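Long-range contact in fructose transport system repressor FruR (PDB 3O74), which probably binds DNA as a LacI-family transcription regulator, acting as both repressor and activator, with fructose 1-phosphate as its preferred effector: residues R91-D104 with R253-F265. Numbering follows the deposited sequence.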
loop_
_atom_site.group_PDB
_atom_site.type_symbol
_atom_site.label_atom_id
_atom_site.label_comp_id
_atom_site.label_asym_id
_atom_site.label_seq_id
_atom_site.Cartn_x
_atom_site.Cartn_y
_atom_site.Cartn_z
ATOM N N ARG B 91 0.489 11.390 -17.167
ATOM C CA ARG B 91 0.243 12.718 -17.711
ATOM C C ARG B 91 -1.114 12.828 -18.395
ATOM O O ARG B 91 -1.609 11.870 -18.987
ATOM C CB ARG B 91 1.339 13.090 -18.716
ATOM C CG ARG B 91 1.259 12.313 -20.025
ATOM C CD ARG B 91 2.064 13.000 -21.116
ATOM N NE ARG B 91 3.487 13.046 -20.798
ATOM C CZ ARG B 91 4.352 13.882 -21.362
ATOM N NH1 ARG B 91 3.939 14.754 -22.272
ATOM N NH2 ARG B 91 5.629 13.849 -21.011
ATOM N N LEU B 92 -1.724 14.003 -18.300
ATOM C CA LEU B 92 -2.831 14.338 -19.181
ATOM C C LEU B 92 -2.303 15.264 -20.286
ATOM O O LEU B 92 -1.134 15.645 -20.275
ATOM C CB LEU B 92 -3.976 14.982 -18.401
ATOM C CG LEU B 92 -4.739 14.066 -17.431
ATOM C CD1 LEU B 92 -5.710 14.849 -16.554
ATOM C CD2 LEU B 92 -5.474 12.966 -18.186
ATOM N N ASP B 93 -3.167 15.622 -21.228
ATOM C CA ASP B 93 -2.773 16.404 -22.403
ATOM C C ASP B 93 -1.963 17.649 -22.021
ATOM O O ASP B 93 -2.468 18.546 -21.354
ATOM C CB ASP B 93 -4.031 16.794 -23.183
ATOM C CG ASP B 93 -3.733 17.576 -24.448
ATOM O OD1 ASP B 93 -2.548 17.836 -24.746
ATOM O OD2 ASP B 93 -4.704 17.934 -25.144
ATOM N N PRO B 94 -0.693 17.701 -22.449
ATOM C CA PRO B 94 0.220 18.803 -22.110
ATOM C C PRO B 94 -0.250 20.159 -22.639
ATOM O O PRO B 94 0.247 21.195 -22.199
ATOM C CB PRO B 94 1.536 18.385 -22.775
ATOM C CG PRO B 94 1.147 17.405 -23.827
ATOM C CD PRO B 94 -0.045 16.683 -23.292
ATOM N N ALA B 95 -1.200 20.148 -23.567
ATOM C CA ALA B 95 -1.733 21.386 -24.125
ATOM C C ALA B 95 -2.859 21.978 -23.279
ATOM O O ALA B 95 -3.261 23.123 -23.495
ATOM C CB ALA B 95 -2.204 21.163 -25.561
ATOM N N HIS B 96 -3.368 21.211 -22.318
ATOM C CA HIS B 96 -4.541 21.662 -21.566
ATOM C C HIS B 96 -4.484 21.425 -20.053
ATOM O O HIS B 96 -5.180 22.098 -19.290
ATOM C CB HIS B 96 -5.811 21.030 -22.145
ATOM C CG HIS B 96 -6.098 21.440 -23.550
ATOM N ND1 HIS B 96 -6.645 22.671 -23.877
ATOM C CD2 HIS B 96 -5.917 20.801 -24.733
ATOM C CE1 HIS B 96 -6.785 22.762 -25.180
ATOM N NE2 HIS B 96 -6.347 21.634 -25.727
ATOM N N PHE B 97 -3.659 20.477 -19.622
ATOM C CA PHE B 97 -3.613 20.096 -18.214
ATOM C C PHE B 97 -2.224 20.225 -17.605
ATOM O O PHE B 97 -1.212 20.068 -18.282
ATOM C CB PHE B 97 -4.104 18.655 -18.030
ATOM C CG PHE B 97 -5.511 18.428 -18.494
ATOM C CD1 PHE B 97 -5.768 17.913 -19.754
ATOM C CD2 PHE B 97 -6.583 18.723 -17.666
ATOM C CE1 PHE B 97 -7.069 17.702 -20.185
ATOM C CE2 PHE B 97 -7.883 18.519 -18.089
ATOM C CZ PHE B 97 -8.127 18.009 -19.350
ATOM N N CYS B 98 -2.192 20.518 -16.312
ATOM C CA CYS B 98 -0.969 20.458 -15.529
ATOM C C CYS B 98 -0.749 19.020 -15.058
ATOM O O CYS B 98 -1.651 18.411 -14.480
ATOM C CB CYS B 98 -1.102 21.395 -14.325
ATOM S SG CYS B 98 0.273 21.370 -13.187
ATOM N N SER B 99 0.440 18.474 -15.307
ATOM C CA SER B 99 0.758 17.118 -14.853
ATOM C C SER B 99 2.055 17.095 -14.062
ATOM O O SER B 99 3.021 17.772 -14.409
ATOM C CB SER B 99 0.869 16.147 -16.038
ATOM O OG SER B 99 -0.309 16.153 -16.829
ATOM N N VAL B 100 2.077 16.316 -12.989
ATOM C CA VAL B 100 3.319 16.086 -12.263
ATOM C C VAL B 100 3.677 14.610 -12.357
ATOM O O VAL B 100 2.919 13.752 -11.909
ATOM C CB VAL B 100 3.212 16.506 -10.781
ATOM C CG1 VAL B 100 4.563 16.373 -10.087
ATOM C CG2 VAL B 100 2.696 17.928 -10.667
ATOM N N ILE B 101 4.840 14.317 -12.927
ATOM C CA ILE B 101 5.214 12.942 -13.225
ATOM C C ILE B 101 6.686 12.681 -12.930
ATOM O O ILE B 101 7.429 13.598 -12.584
ATOM C CB ILE B 101 4.935 12.593 -14.706
ATOM C CG1 ILE B 101 5.893 13.338 -15.642
ATOM C CG2 ILE B 101 3.492 12.920 -15.073
ATOM C CD1 ILE B 101 5.705 12.976 -17.107
ATOM N N SER B 102 7.096 11.420 -13.049
ATOM C CA SER B 102 8.504 11.069 -12.944
ATOM C C SER B 102 9.142 11.061 -14.328
ATOM O O SER B 102 8.463 10.838 -15.328
ATOM C CB SER B 102 8.675 9.718 -12.252
ATOM O OG SER B 102 8.298 9.803 -10.891
ATOM N N ASP B 103 10.444 11.324 -14.384
ATOM C CA ASP B 103 11.172 11.328 -15.654
ATOM C C ASP B 103 11.446 9.893 -16.095
ATOM O O ASP B 103 12.581 9.420 -16.026
ATOM C CB ASP B 103 12.479 12.105 -15.512
ATOM C CG ASP B 103 13.218 12.257 -16.829
ATOM O OD1 ASP B 103 12.714 11.773 -17.866
ATOM O OD2 ASP B 103 14.310 12.862 -16.825
ATOM N N ASP B 104 10.397 9.219 -16.561
ATOM C CA ASP B 104 10.427 7.776 -16.788
ATOM C C ASP B 104 11.319 7.313 -17.934
ATOM O O ASP B 104 11.988 6.288 -17.826
ATOM C CB ASP B 104 9.010 7.243 -16.990
ATOM C CG ASP B 104 8.211 7.218 -15.705
ATOM O OD1 ASP B 104 8.823 7.307 -14.619
ATOM O OD2 ASP B 104 6.972 7.108 -15.786
ATOM N N ARG B 253 -4.224 30.691 -10.760
ATOM C CA ARG B 253 -3.141 30.379 -11.688
ATOM C C ARG B 253 -3.211 28.919 -12.120
ATOM O O ARG B 253 -3.248 28.019 -11.280
ATOM C CB ARG B 253 -1.784 30.630 -11.031
ATOM C CG ARG B 253 -1.359 32.082 -10.971
ATOM C CD ARG B 253 -0.031 32.223 -10.236
ATOM N NE ARG B 253 0.878 31.117 -10.530
ATOM C CZ ARG B 253 1.400 30.314 -9.607
ATOM N NH1 ARG B 253 1.109 30.499 -8.327
ATOM N NH2 ARG B 253 2.218 29.331 -9.963
ATOM N N TYR B 254 -3.206 28.686 -13.427
ATOM C CA TYR B 254 -3.178 27.330 -13.963
ATOM C C TYR B 254 -2.551 27.344 -15.351
ATOM O O TYR B 254 -3.146 27.855 -16.301
ATOM C CB TYR B 254 -4.593 26.753 -14.031
ATOM C CG TYR B 254 -4.651 25.287 -14.397
ATOM C CD1 TYR B 254 -4.630 24.885 -15.723
ATOM C CD2 TYR B 254 -4.745 24.305 -13.416
ATOM C CE1 TYR B 254 -4.688 23.546 -16.067
ATOM C CE2 TYR B 254 -4.803 22.962 -13.750
ATOM C CZ TYR B 254 -4.778 22.590 -15.077
ATOM O OH TYR B 254 -4.834 21.259 -15.418
ATOM N N GLU B 255 -1.348 26.792 -15.466
ATOM C CA GLU B 255 -0.676 26.704 -16.758
ATOM C C GLU B 255 -0.502 25.247 -17.170
ATOM O O GLU B 255 0.103 24.461 -16.442
ATOM C CB GLU B 255 0.686 27.403 -16.714
ATOM C CG GLU B 255 1.481 27.287 -18.013
ATOM C CD GLU B 255 2.842 27.957 -17.941
ATOM O OE1 GLU B 255 3.038 28.826 -17.065
ATOM O OE2 GLU B 255 3.717 27.618 -18.766
ATOM N N PRO B 256 -1.035 24.880 -18.344
ATOM C CA PRO B 256 -0.871 23.508 -18.830
ATOM C C PRO B 256 0.607 23.184 -18.993
ATOM O O PRO B 256 1.399 24.067 -19.331
ATOM C CB PRO B 256 -1.554 23.532 -20.202
ATOM C CG PRO B 256 -2.465 24.718 -20.167
ATOM C CD PRO B 256 -1.788 25.723 -19.289
ATOM N N GLY B 257 0.979 21.934 -18.747
ATOM C CA GLY B 257 2.360 21.527 -18.910
ATOM C C GLY B 257 2.740 20.378 -18.002
ATOM O O GLY B 257 2.102 20.142 -16.978
ATOM N N VAL B 258 3.790 19.665 -18.385
ATOM C CA VAL B 258 4.281 18.538 -17.607
ATOM C C VAL B 258 5.439 18.945 -16.700
ATOM O O VAL B 258 6.388 19.589 -17.144
ATOM C CB VAL B 258 4.742 17.396 -18.531
ATOM C CG1 VAL B 258 5.408 16.298 -17.728
ATOM C CG2 VAL B 258 3.564 16.865 -19.331
ATOM N N HIS B 259 5.351 18.576 -15.426
ATOM C CA HIS B 259 6.448 18.789 -14.488
ATOM C C HIS B 259 7.051 17.439 -14.138
ATOM O O HIS B 259 6.401 16.607 -13.511
ATOM C CB HIS B 259 5.953 19.482 -13.218
ATOM C CG HIS B 259 5.338 20.825 -13.464
ATOM N ND1 HIS B 259 4.084 20.974 -14.005
ATOM C CD2 HIS B 259 5.814 22.074 -13.245
ATOM C CE1 HIS B 259 3.807 22.266 -14.111
ATOM N NE2 HIS B 259 4.834 22.950 -13.659
ATOM N N ALA B 260 8.291 17.218 -14.556
ATOM C CA ALA B 260 8.933 15.923 -14.379
ATOM C C ALA B 260 9.907 15.920 -13.212
ATOM O O ALA B 260 10.742 16.808 -13.092
ATOM C CB ALA B 260 9.636 15.497 -15.665
ATOM N N VAL B 261 9.795 14.906 -12.361
ATOM C CA VAL B 261 10.709 14.740 -11.237
ATOM C C VAL B 261 11.573 13.509 -11.460
ATOM O O VAL B 261 11.062 12.436 -11.786
ATOM C CB VAL B 261 9.942 14.580 -9.917
ATOM C CG1 VAL B 261 10.908 14.397 -8.747
ATOM C CG2 VAL B 261 9.029 15.767 -9.687
ATOM N N GLY B 262 12.881 13.663 -11.279
ATOM C CA GLY B 262 13.801 12.553 -11.463
ATOM C C GLY B 262 13.533 11.411 -10.498
ATOM O O GLY B 262 13.088 11.627 -9.369
ATOM N N ARG B 263 13.792 10.189 -10.950
ATOM C CA ARG B 263 13.751 9.028 -10.074
ATOM C C ARG B 263 15.122 8.812 -9.437
ATOM O O ARG B 263 16.141 9.208 -9.998
ATOM C CB ARG B 263 13.332 7.781 -10.855
ATOM C CG ARG B 263 11.870 7.776 -11.283
ATOM C CD ARG B 263 11.485 6.482 -11.991
ATOM N NE ARG B 263 10.057 6.451 -12.299
ATOM C CZ ARG B 263 9.149 5.803 -11.576
ATOM N NH1 ARG B 263 9.517 5.112 -10.508
ATOM N NH2 ARG B 263 7.870 5.837 -11.928
ATOM N N THR B 264 15.151 8.191 -8.262
ATOM C CA THR B 264 16.420 7.863 -7.621
ATOM C C THR B 264 16.850 6.448 -7.996
ATOM O O THR B 264 16.031 5.527 -8.028
ATOM C CB THR B 264 16.353 8.024 -6.094
ATOM O OG1 THR B 264 15.295 7.214 -5.569
ATOM C CG2 THR B 264 16.096 9.481 -5.732
ATOM N N PHE B 265 18.132 6.282 -8.301
ATOM C CA PHE B 265 18.653 4.987 -8.723
ATOM C C PHE B 265 19.133 4.183 -7.517
ATOM O O PHE B 265 20.020 4.617 -6.778
ATOM C CB PHE B 265 19.791 5.173 -9.728
ATOM C CG PHE B 265 20.029 3.977 -10.616
ATOM C CD1 PHE B 265 20.867 4.072 -11.717
ATOM C CD2 PHE B 265 19.413 2.764 -10.355
ATOM C CE1 PHE B 265 21.091 2.981 -12.537
ATOM C CE2 PHE B 265 19.634 1.668 -11.174
ATOM C CZ PHE B 265 20.473 1.778 -12.265
HETATM O O HOH W 1 10.271 10.781 -9.150
HETATM O O HOH W 2 14.457 9.706 -13.679
#
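V258 stands between R91 and I101 on one face of a parallel strand pair. Its CG2 branch lies over the centre of the R91 guanidinium, 3.6 Å from R91 NH1, and the two side chains meet at about a right angle. The R91 chain bends at chi3 (63°), which lays the flat group against the methyl. The other branch, V258 CG1, is pressed tightly against I101 CD1 at 3.4 Å.

C98 and H259 share the other face. C98 SG approaches the H259 ring obliquely, 3.8 Å from H259 CE1. H259 ND1 makes a weak bond to S99 O, which lies in the ring plane at its edge. S99 O also takes the H259 backbone N-H at 2.7 Å. This backbone bond belongs to a parallel ladder that pairs C98 with G257 through to S102 with V261.

Side chains close both ends. Y254 OH accepts from C98 N at 2.9 Å in a nearly straight bond (166°) and is also hydrogen-bonded to V85 O. R263, extended from CG to NE, brings NE to D104 OD1 at 2.8 Å, forming a salt bridge. The carboxylate and guanidinium planes are 37° apart, and R263 NH2 adds a weak bond to the same oxygen. S102 OG lies over one guanidinium face, offset toward the rim. The other oxygen, D104 OD2, forms a salt bridge with R138.

Strand 257-261 adds in parallel beside strand 98-102, on the side away from strand 85-88. It brings the C-terminal part of the chain back to the sheet formed by the N-terminal part, as in LacI-family effector domains. Helix 234-250 packs on C98, V100 and V261, while helix 74-80 touches H96, F97 and Y254. D103 sits at the N-cap position of helix 104-116.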